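MmoQ Response regulator (Methylococcus capsulatus, PDB 3LJX) forms the HDOD-containing, all-helical part of a longer response regulator, which probably makes cyclic di-GMP from GTP through its GGDEF domain. Local coordinates at residues Asp208-Gln222 and Ser244-Leu256. Residues are numbered along the deposited sequence; the frame is centred on the assembly and turned at random.
Sequences DEIRDEGRTGRFARQ and SPLLRAEARRCGL
Asp212 O is gripped end-on by NH1 (2.9 Å) and NH2 (3.1 Å) of Arg221, whose guanidinium lies flat against that of Arg253. The two planes are only 11° apart and Arg221 CZ lies 3.5 Å from Arg253 CZ, a worked example of like charges stacked face to face, probably tolerated because backbone carbonyls accept from both groups. NH1 of Arg221 also donates to Ile210 O, and Gly217 O covers the face turned from Arg253. A bend at chi3 (-77°) turns the Arg221 head into this place, while its CD rests on Glu250 CB. Arg253, its chain extended as far as NE, reaches Arg211 O through NH2 at 3.2 Å, the donor standing above the carbonyl plane. Replacing Arg221 by a leucine would probably leave Asp212 O without its two donors and Arg253 without the flat surface it lies on. Nearby, Ile210 N gives a nearly straight bond to Glu250 OE2 (3.0 Å). Cys254 SG packs on Arg221 CB at 3.9 Å. These contacts join helix 245-254 to helix 214-233 and the loop before it, the segment axes crossing at -128°. Farther round helix 214-233, Phe219 and Ala220 meet helix 196-204, and Gln222, packed on helix 106-125, hydrogen-bonds Thr129 through OE1.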
ATOM      1  N   ASP A 208      -0.959   3.116  19.521  1.00 37.27           N
ATOM      2  CA  ASP A 208      -0.326   2.142  20.397  1.00 45.70           C
ATOM      3  C   ASP A 208      -1.337   1.088  20.828  1.00 44.47           C
ATOM      4  O   ASP A 208      -1.014  -0.093  20.953  1.00 47.46           O
ATOM      5  CB  ASP A 208       0.257   2.847  21.624  1.00 55.60           C
ATOM      6  CG  ASP A 208       1.272   3.922  21.248  1.00 64.33           C
ATOM      7  OD1 ASP A 208       2.456   3.575  21.055  1.00 61.07           O
ATOM      8  OD2 ASP A 208       0.879   5.109  21.134  1.00 71.02           O
ATOM      9  N   GLU A 209      -2.574   1.524  21.022  1.00 39.51           N
ATOM     10  CA  GLU A 209      -3.613   0.674  21.573  1.00 35.90           C
ATOM     11  C   GLU A 209      -4.933   1.017  20.886  1.00 34.65           C
ATOM     12  O   GLU A 209      -5.288   2.196  20.760  1.00 31.85           O
ATOM     13  CB  GLU A 209      -3.680   0.906  23.085  1.00 34.17           C
ATOM     14  CG  GLU A 209      -4.894   0.354  23.795  1.00 44.48           C
ATOM     15  CD  GLU A 209      -4.804   0.543  25.314  1.00 49.76           C
ATOM     16  OE1 GLU A 209      -3.804   1.133  25.776  1.00 52.13           O
ATOM     17  OE2 GLU A 209      -5.723   0.105  26.045  1.00 46.94           O
ATOM     18  N   ILE A 210      -5.650  -0.005  20.426  1.00 32.15           N
ATOM     19  CA  ILE A 210      -6.866   0.220  19.641  1.00 31.56           C
ATOM     20  C   ILE A 210      -8.099  -0.289  20.371  1.00 33.30           C
ATOM     21  O   ILE A 210      -8.450  -1.463  20.251  1.00 30.56           O
ATOM     22  CB  ILE A 210      -6.785  -0.474  18.277  1.00 31.06           C
ATOM     23  CG1 ILE A 210      -5.492  -0.076  17.558  1.00 31.85           C
ATOM     24  CG2 ILE A 210      -8.006  -0.132  17.423  1.00 28.95           C
ATOM     25  CD1 ILE A 210      -5.002  -1.119  16.586  1.00 28.01           C
ATOM     26  N   ARG A 211      -8.753   0.598  21.121  1.00 30.86           N
ATOM     27  CA  ARG A 211      -9.875   0.218  21.966  1.00 29.94           C
ATOM     28  C   ARG A 211     -11.201   0.324  21.227  1.00 34.41           C
ATOM     29  O   ARG A 211     -12.188  -0.336  21.583  1.00 38.01           O
ATOM     30  CB  ARG A 211      -9.924   1.132  23.177  1.00 31.06           C
ATOM     31  CG  ARG A 211      -8.653   1.158  23.982  1.00 34.38           C
ATOM     32  CD  ARG A 211      -8.839   2.017  25.212  1.00 39.47           C
ATOM     33  NE  ARG A 211      -7.567   2.291  25.865  1.00 49.44           N
ATOM     34  CZ  ARG A 211      -7.408   3.202  26.818  1.00 57.03           C
ATOM     35  NH1 ARG A 211      -8.445   3.928  27.216  1.00 63.76           N
ATOM     36  NH2 ARG A 211      -6.216   3.391  27.374  1.00 53.96           N
ATOM     37  N   ASP A 212     -11.208   1.171  20.204  1.00 33.48           N
ATOM     38  CA  ASP A 212     -12.409   1.514  19.443  1.00 33.54           C
ATOM     39  C   ASP A 212     -13.283   0.328  19.081  1.00 35.53           C
ATOM     40  O   ASP A 212     -12.802  -0.723  18.648  1.00 36.08           O
ATOM     41  CB  ASP A 212     -12.011   2.242  18.165  1.00 35.71           C
ATOM     42  CG  ASP A 212     -11.064   3.393  18.427  1.00 44.78           C
ATOM     43  OD1 ASP A 212      -9.962   3.146  18.967  1.00 48.78           O
ATOM     44  OD2 ASP A 212     -11.425   4.544  18.090  1.00 50.50           O
ATOM     45  N   GLU A 213     -14.583   0.508  19.246  1.00 39.30           N
ATOM     46  CA  GLU A 213     -15.526  -0.523  18.849  1.00 45.05           C
ATOM     47  C   GLU A 213     -15.947  -0.348  17.391  1.00 38.70           C
ATOM     48  O   GLU A 213     -15.434   0.526  16.686  1.00 44.94           O
ATOM     49  CB  GLU A 213     -16.729  -0.524  19.784  1.00 56.38           C
ATOM     50  CG  GLU A 213     -16.497  -1.356  21.029  1.00 69.41           C
ATOM     51  CD  GLU A 213     -17.049  -0.704  22.276  1.00 78.48           C
ATOM     52  OE1 GLU A 213     -16.348  -0.730  23.313  1.00 80.36           O
ATOM     53  OE2 GLU A 213     -18.178  -0.165  22.215  1.00 80.33           O
ATOM     54  N   GLY A 214     -16.845  -1.210  16.934  1.00 31.48           N
ATOM     55  CA  GLY A 214     -17.361  -1.126  15.582  1.00 29.47           C
ATOM     56  C   GLY A 214     -16.448  -1.725  14.532  1.00 30.30           C
ATOM     57  O   GLY A 214     -15.302  -2.105  14.815  1.00 27.60           O
ATOM     58  N   ARG A 215     -16.962  -1.788  13.308  1.00 28.24           N
ATOM     59  CA  ARG A 215     -16.247  -2.384  12.190  1.00 22.23           C
ATOM     60  C   ARG A 215     -14.943  -1.638  11.946  1.00 20.82           C
ATOM     61  O   ARG A 215     -13.936  -2.245  11.596  1.00 20.46           O
ATOM     62  CB  ARG A 215     -17.114  -2.383  10.921  1.00 17.01           C
ATOM     63  CG  ARG A 215     -16.492  -3.123   9.744  1.00 20.04           C
ATOM     64  CD  ARG A 215     -17.426  -3.126   8.536  1.00 25.83           C
ATOM     65  NE  ARG A 215     -18.749  -3.654   8.876  1.00 23.92           N
ATOM     66  CZ  ARG A 215     -19.221  -4.813   8.443  1.00 24.55           C
ATOM     67  NH1 ARG A 215     -18.488  -5.574   7.634  1.00 20.50           N
ATOM     68  NH2 ARG A 215     -20.429  -5.208   8.816  1.00 25.61           N
ATOM     69  N   THR A 216     -14.958  -0.326  12.143  1.00 22.89           N
ATOM     70  CA  THR A 216     -13.752   0.465  11.926  1.00 29.19           C
ATOM     71  C   THR A 216     -12.649   0.033  12.888  1.00 30.05           C
ATOM     72  O   THR A 216     -11.491  -0.111  12.486  1.00 27.34           O
ATOM     73  CB  THR A 216     -14.004   1.972  12.085  1.00 32.42           C
ATOM     74  OG1 THR A 216     -15.106   2.362  11.254  1.00 37.45           O
ATOM     75  CG2 THR A 216     -12.782   2.736  11.654  1.00 27.88           C
ATOM     76  N   GLY A 217     -13.024  -0.193  14.147  1.00 25.98           N
ATOM     77  CA  GLY A 217     -12.092  -0.649  15.165  1.00 24.72           C
ATOM     78  C   GLY A 217     -11.585  -2.044  14.852  1.00 26.52           C
ATOM     79  O   GLY A 217     -10.398  -2.342  15.015  1.00 24.14           O
ATOM     80  N   ARG A 218     -12.476  -2.905  14.368  1.00 26.41           N
ATOM     81  CA  ARG A 218     -12.089  -4.288  14.108  1.00 27.32           C
ATOM     82  C   ARG A 218     -11.148  -4.362  12.911  1.00 28.57           C
ATOM     83  O   ARG A 218     -10.134  -5.076  12.934  1.00 26.57           O
ATOM     84  CB  ARG A 218     -13.310  -5.176  13.897  1.00 26.30           C
ATOM     85  CG  ARG A 218     -12.986  -6.657  13.898  1.00 35.90           C
ATOM     86  CD  ARG A 218     -14.232  -7.471  13.644  1.00 49.83           C
ATOM     87  NE  ARG A 218     -14.733  -8.061  14.871  1.00 66.62           N
ATOM     88  CZ  ARG A 218     -14.604  -9.348  15.170  1.00 82.44           C
ATOM     89  NH1 ARG A 218     -14.006 -10.168  14.311  1.00 85.75           N
ATOM     90  NH2 ARG A 218     -15.077  -9.817  16.319  1.00 88.37           N
ATOM     91  N   PHE A 219     -11.463  -3.602  11.872  1.00 22.96           N
ATOM     92  CA  PHE A 219     -10.598  -3.567  10.706  1.00 24.93           C
ATOM     93  C   PHE A 219      -9.249  -2.953  11.103  1.00 23.79           C
ATOM     94  O   PHE A 219      -8.196  -3.448  10.699  1.00 21.24           O
ATOM     95  CB  PHE A 219     -11.274  -2.790   9.571  1.00 27.39           C
ATOM     96  CG  PHE A 219     -10.537  -2.840   8.263  1.00 26.04           C
ATOM     97  CD1 PHE A 219      -9.843  -3.971   7.882  1.00 24.78           C
ATOM     98  CD2 PHE A 219     -10.571  -1.754   7.397  1.00 30.05           C
ATOM     99  CE1 PHE A 219      -9.165  -4.013   6.666  1.00 25.90           C
ATOM    100  CE2 PHE A 219      -9.901  -1.789   6.180  1.00 31.36           C
ATOM    101  CZ  PHE A 219      -9.198  -2.928   5.813  1.00 30.05           C
ATOM    102  N   ALA A 220      -9.276  -1.901  11.922  1.00 18.64           N
ATOM    103  CA  ALA A 220      -8.032  -1.306  12.402  1.00 23.13           C
ATOM    104  C   ALA A 220      -7.160  -2.353  13.118  1.00 23.82           C
ATOM    105  O   ALA A 220      -5.952  -2.442  12.882  1.00 23.42           O
ATOM    106  CB  ALA A 220      -8.311  -0.098  13.321  1.00 19.36           C
ATOM    107  N   ARG A 221      -7.766  -3.145  13.993  1.00 18.20           N
ATOM    108  CA  ARG A 221      -7.003  -4.172  14.704  1.00 19.93           C
ATOM    109  C   ARG A 221      -6.460  -5.213  13.719  1.00 25.36           C
ATOM    110  O   ARG A 221      -5.369  -5.750  13.916  1.00 27.52           O
ATOM    111  CB  ARG A 221      -7.839  -4.831  15.800  1.00 19.48           C
ATOM    112  CG  ARG A 221      -7.980  -3.967  17.063  1.00 23.63           C
ATOM    113  CD  ARG A 221      -8.772  -4.665  18.185  1.00 24.08           C
ATOM    114  NE  ARG A 221     -10.208  -4.644  17.917  1.00 27.21           N
ATOM    115  CZ  ARG A 221     -10.987  -3.594  18.160  1.00 27.49           C
ATOM    116  NH1 ARG A 221     -10.469  -2.481  18.682  1.00 21.66           N
ATOM    117  NH2 ARG A 221     -12.282  -3.645  17.875  1.00 28.66           N
ATOM    118  N   GLN A 222      -7.189  -5.464  12.634  1.00 24.31           N
ATOM    119  CA  GLN A 222      -6.714  -6.407  11.619  1.00 24.56           C
ATOM    120  C   GLN A 222      -5.524  -5.857  10.855  1.00 23.78           C
ATOM    121  O   GLN A 222      -4.578  -6.595  10.528  1.00 29.72           O
ATOM    122  CB  GLN A 222      -7.826  -6.775  10.654  1.00 24.31           C
ATOM    123  CG  GLN A 222      -8.963  -7.609  11.280  1.00 21.48           C
ATOM    124  CD  GLN A 222     -10.162  -7.716  10.334  1.00 22.39           C
ATOM    125  OE1 GLN A 222     -10.473  -6.766   9.594  1.00 21.21           O
ATOM    126  NE2 GLN A 222     -10.835  -8.868  10.354  1.00 20.47           N
ATOM    127  N   SER A 244       3.583  -8.901  21.243  1.00 38.39           N
ATOM    128  CA  SER A 244       3.285  -8.430  22.593  1.00 35.58           C
ATOM    129  C   SER A 244       1.920  -8.945  23.058  1.00 31.87           C
ATOM    130  O   SER A 244       1.066  -9.288  22.234  1.00 35.25           O
ATOM    131  CB  SER A 244       3.295  -6.900  22.613  1.00 34.84           C
ATOM    132  OG  SER A 244       2.157  -6.371  21.938  1.00 36.70           O
ATOM    133  N   PRO A 245       1.710  -8.998  24.378  1.00 33.07           N
ATOM    134  CA  PRO A 245       0.409  -9.390  24.952  1.00 29.58           C
ATOM    135  C   PRO A 245      -0.740  -8.546  24.396  1.00 33.97           C
ATOM    136  O   PRO A 245      -1.819  -9.084  24.103  1.00 33.76           O
ATOM    137  CB  PRO A 245       0.585  -9.121  26.449  1.00 31.05           C
ATOM    138  CG  PRO A 245       2.071  -9.243  26.682  1.00 32.64           C
ATOM    139  CD  PRO A 245       2.728  -8.736  25.413  1.00 33.85           C
ATOM    140  N   LEU A 246      -0.508  -7.242  24.234  1.00 35.18           N
ATOM    141  CA  LEU A 246      -1.528  -6.354  23.682  1.00 31.05           C
ATOM    142  C   LEU A 246      -1.958  -6.821  22.296  1.00 31.67           C
ATOM    143  O   LEU A 246      -3.154  -6.999  22.031  1.00 31.49           O
ATOM    144  CB  LEU A 246      -1.014  -4.920  23.587  1.00 33.44           C
ATOM    145  CG  LEU A 246      -2.042  -3.795  23.785  1.00 33.69           C
ATOM    146  CD1 LEU A 246      -1.621  -2.573  23.013  1.00 24.90           C
ATOM    147  CD2 LEU A 246      -3.492  -4.187  23.441  1.00 28.03           C
ATOM    148  N   LEU A 247      -0.989  -7.013  21.404  1.00 30.88           N
ATOM    149  CA  LEU A 247      -1.318  -7.440  20.045  1.00 30.37           C
ATOM    150  C   LEU A 247      -2.032  -8.798  20.063  1.00 28.65           C
ATOM    151  O   LEU A 247      -2.993  -8.999  19.324  1.00 23.36           O
ATOM    152  CB  LEU A 247      -0.078  -7.493  19.150  1.00 28.04           C
ATOM    153  CG  LEU A 247       0.225  -6.267  18.295  1.00 33.55           C
ATOM    154  CD1 LEU A 247      -0.975  -5.942  17.415  1.00 34.61           C
ATOM    155  CD2 LEU A 247       0.611  -5.074  19.145  1.00 33.44           C
ATOM    156  N   ARG A 248      -1.579  -9.722  20.912  1.00 23.12           N
ATOM    157  CA  ARG A 248      -2.234 -11.028  20.968  1.00 27.59           C
ATOM    158  C   ARG A 248      -3.659 -10.848  21.437  1.00 27.83           C
ATOM    159  O   ARG A 248      -4.564 -11.507  20.938  1.00 26.47           O
ATOM    160  CB  ARG A 248      -1.496 -12.020  21.875  1.00 31.48           C
ATOM    161  CG  ARG A 248      -0.163 -12.506  21.323  1.00 41.15           C
ATOM    162  CD  ARG A 248       0.382 -13.688  22.137  1.00 53.01           C
ATOM    163  NE  ARG A 248       0.635 -13.344  23.542  1.00 62.72           N
ATOM    164  CZ  ARG A 248       0.034 -13.913  24.591  1.00 66.32           C
ATOM    165  NH1 ARG A 248      -0.871 -14.872  24.415  1.00 71.31           N
ATOM    166  NH2 ARG A 248       0.341 -13.523  25.827  1.00 61.08           N
ATOM    167  N   ALA A 249      -3.863  -9.941  22.390  1.00 26.78           N
ATOM    168  CA  ALA A 249      -5.211  -9.695  22.893  1.00 27.25           C
ATOM    169  C   ALA A 249      -6.084  -9.078  21.797  1.00 27.93           C
ATOM    170  O   ALA A 249      -7.275  -9.402  21.666  1.00 19.81           O
ATOM    171  CB  ALA A 249      -5.180  -8.811  24.155  1.00 23.41           C
ATOM    172  N   GLU A 250      -5.490  -8.198  20.998  1.00 22.69           N
ATOM    173  CA  GLU A 250      -6.234  -7.578  19.909  1.00 24.60           C
ATOM    174  C   GLU A 250      -6.492  -8.630  18.824  1.00 27.84           C
ATOM    175  O   GLU A 250      -7.588  -8.709  18.273  1.00 29.83           O
ATOM    176  CB  GLU A 250      -5.491  -6.340  19.370  1.00 23.68           C
ATOM    177  CG  GLU A 250      -5.439  -5.178  20.384  1.00 26.99           C
ATOM    178  CD  GLU A 250      -4.605  -3.991  19.914  1.00 33.03           C
ATOM    179  OE1 GLU A 250      -3.765  -4.148  19.003  1.00 35.75           O
ATOM    180  OE2 GLU A 250      -4.788  -2.888  20.460  1.00 32.28           O
ATOM    181  N   ALA A 251      -5.483  -9.455  18.550  1.00 24.40           N
ATOM    182  CA  ALA A 251      -5.643 -10.608  17.669  1.00 25.89           C
ATOM    183  C   ALA A 251      -6.824 -11.460  18.111  1.00 34.40           C
ATOM    184  O   ALA A 251      -7.719 -11.746  17.316  1.00 39.09           O
ATOM    185  CB  ALA A 251      -4.369 -11.444  17.646  1.00 22.82           C
ATOM    186  N   ARG A 252      -6.835 -11.864  19.380  1.00 34.81           N
ATOM    187  CA  ARG A 252      -7.938 -12.673  19.888  1.00 39.42           C
ATOM    188  C   ARG A 252      -9.262 -11.943  19.673  1.00 37.33           C
ATOM    189  O   ARG A 252     -10.280 -12.558  19.381  1.00 33.84           O
ATOM    190  CB  ARG A 252      -7.766 -13.007  21.383  1.00 41.89           C
ATOM    191  CG  ARG A 252      -6.423 -13.616  21.761  1.00 52.77           C
ATOM    192  CD  ARG A 252      -6.395 -15.145  21.702  1.00 62.81           C
ATOM    193  NE  ARG A 252      -5.134 -15.669  22.239  1.00 73.81           N
ATOM    194  CZ  ARG A 252      -4.995 -16.253  23.433  1.00 81.43           C
ATOM    195  NH1 ARG A 252      -6.048 -16.423  24.236  1.00 80.31           N
ATOM    196  NH2 ARG A 252      -3.797 -16.683  23.822  1.00 82.54           N
ATOM    197  N   ARG A 253      -9.248 -10.624  19.818  1.00 43.68           N
ATOM    198  CA  ARG A 253     -10.489  -9.851  19.764  1.00 43.70           C
ATOM    199  C   ARG A 253     -11.102  -9.762  18.346  1.00 47.58           C
ATOM    200  O   ARG A 253     -12.330  -9.652  18.214  1.00 45.86           O
ATOM    201  CB  ARG A 253     -10.302  -8.475  20.424  1.00 35.01           C
ATOM    202  CG  ARG A 253     -11.579  -7.715  20.675  1.00 30.93           C
ATOM    203  CD  ARG A 253     -11.266  -6.352  21.234  1.00 32.57           C
ATOM    204  NE  ARG A 253     -12.382  -5.420  21.103  1.00 36.42           N
ATOM    205  CZ  ARG A 253     -12.278  -4.119  21.349  1.00 42.91           C
ATOM    206  NH1 ARG A 253     -11.108  -3.608  21.727  1.00 41.62           N
ATOM    207  NH2 ARG A 253     -13.332  -3.324  21.212  1.00 46.10           N
ATOM    208  N   CYS A 254     -10.269  -9.829  17.300  1.00 50.60           N
ATOM    209  CA  CYS A 254     -10.794 -10.055  15.941  1.00 57.39           C
ATOM    210  C   CYS A 254     -11.148 -11.529  15.721  1.00 64.96           C
ATOM    211  O   CYS A 254     -11.879 -11.854  14.783  1.00 70.84           O
ATOM    212  CB  CYS A 254      -9.827  -9.663  14.814  1.00 56.21           C
ATOM    213  SG  CYS A 254      -8.431  -8.600  15.146  1.00 47.56           S
ATOM    214  N   GLY A 255     -10.600 -12.409  16.559  1.00 62.04           N
ATOM    215  CA  GLY A 255     -10.798 -13.847  16.431  1.00 63.68           C
ATOM    216  C   GLY A 255      -9.764 -14.468  15.508  1.00 68.62           C
ATOM    217  O   GLY A 255      -9.898 -14.368  14.288  1.00 76.12           O
ATOM    218  N   LEU A 256      -8.745 -15.123  16.062  1.00 66.05           N
ATOM    219  CA  LEU A 256      -7.689 -15.647  15.209  0.50 66.16           C
ATOM    220  C   LEU A 256      -7.280 -17.102  15.437  1.00 73.56           C
ATOM    221  O   LEU A 256      -7.156 -17.590  16.571  1.00 78.94           O
ATOM    222  CB  LEU A 256      -6.466 -14.726  15.205  0.50 59.27           C
ATOM    223  CG  LEU A 256      -6.149 -14.222  13.796  0.50 44.01           C
ATOM    224  CD1 LEU A 256      -7.295 -13.392  13.286  0.50 32.95           C
ATOM    225  CD2 LEU A 256      -4.869 -13.431  13.773  0.50 43.33           C
TER
HETATM  226  O   HOH W   1     -12.972  -6.504  17.212  1.00 21.36           O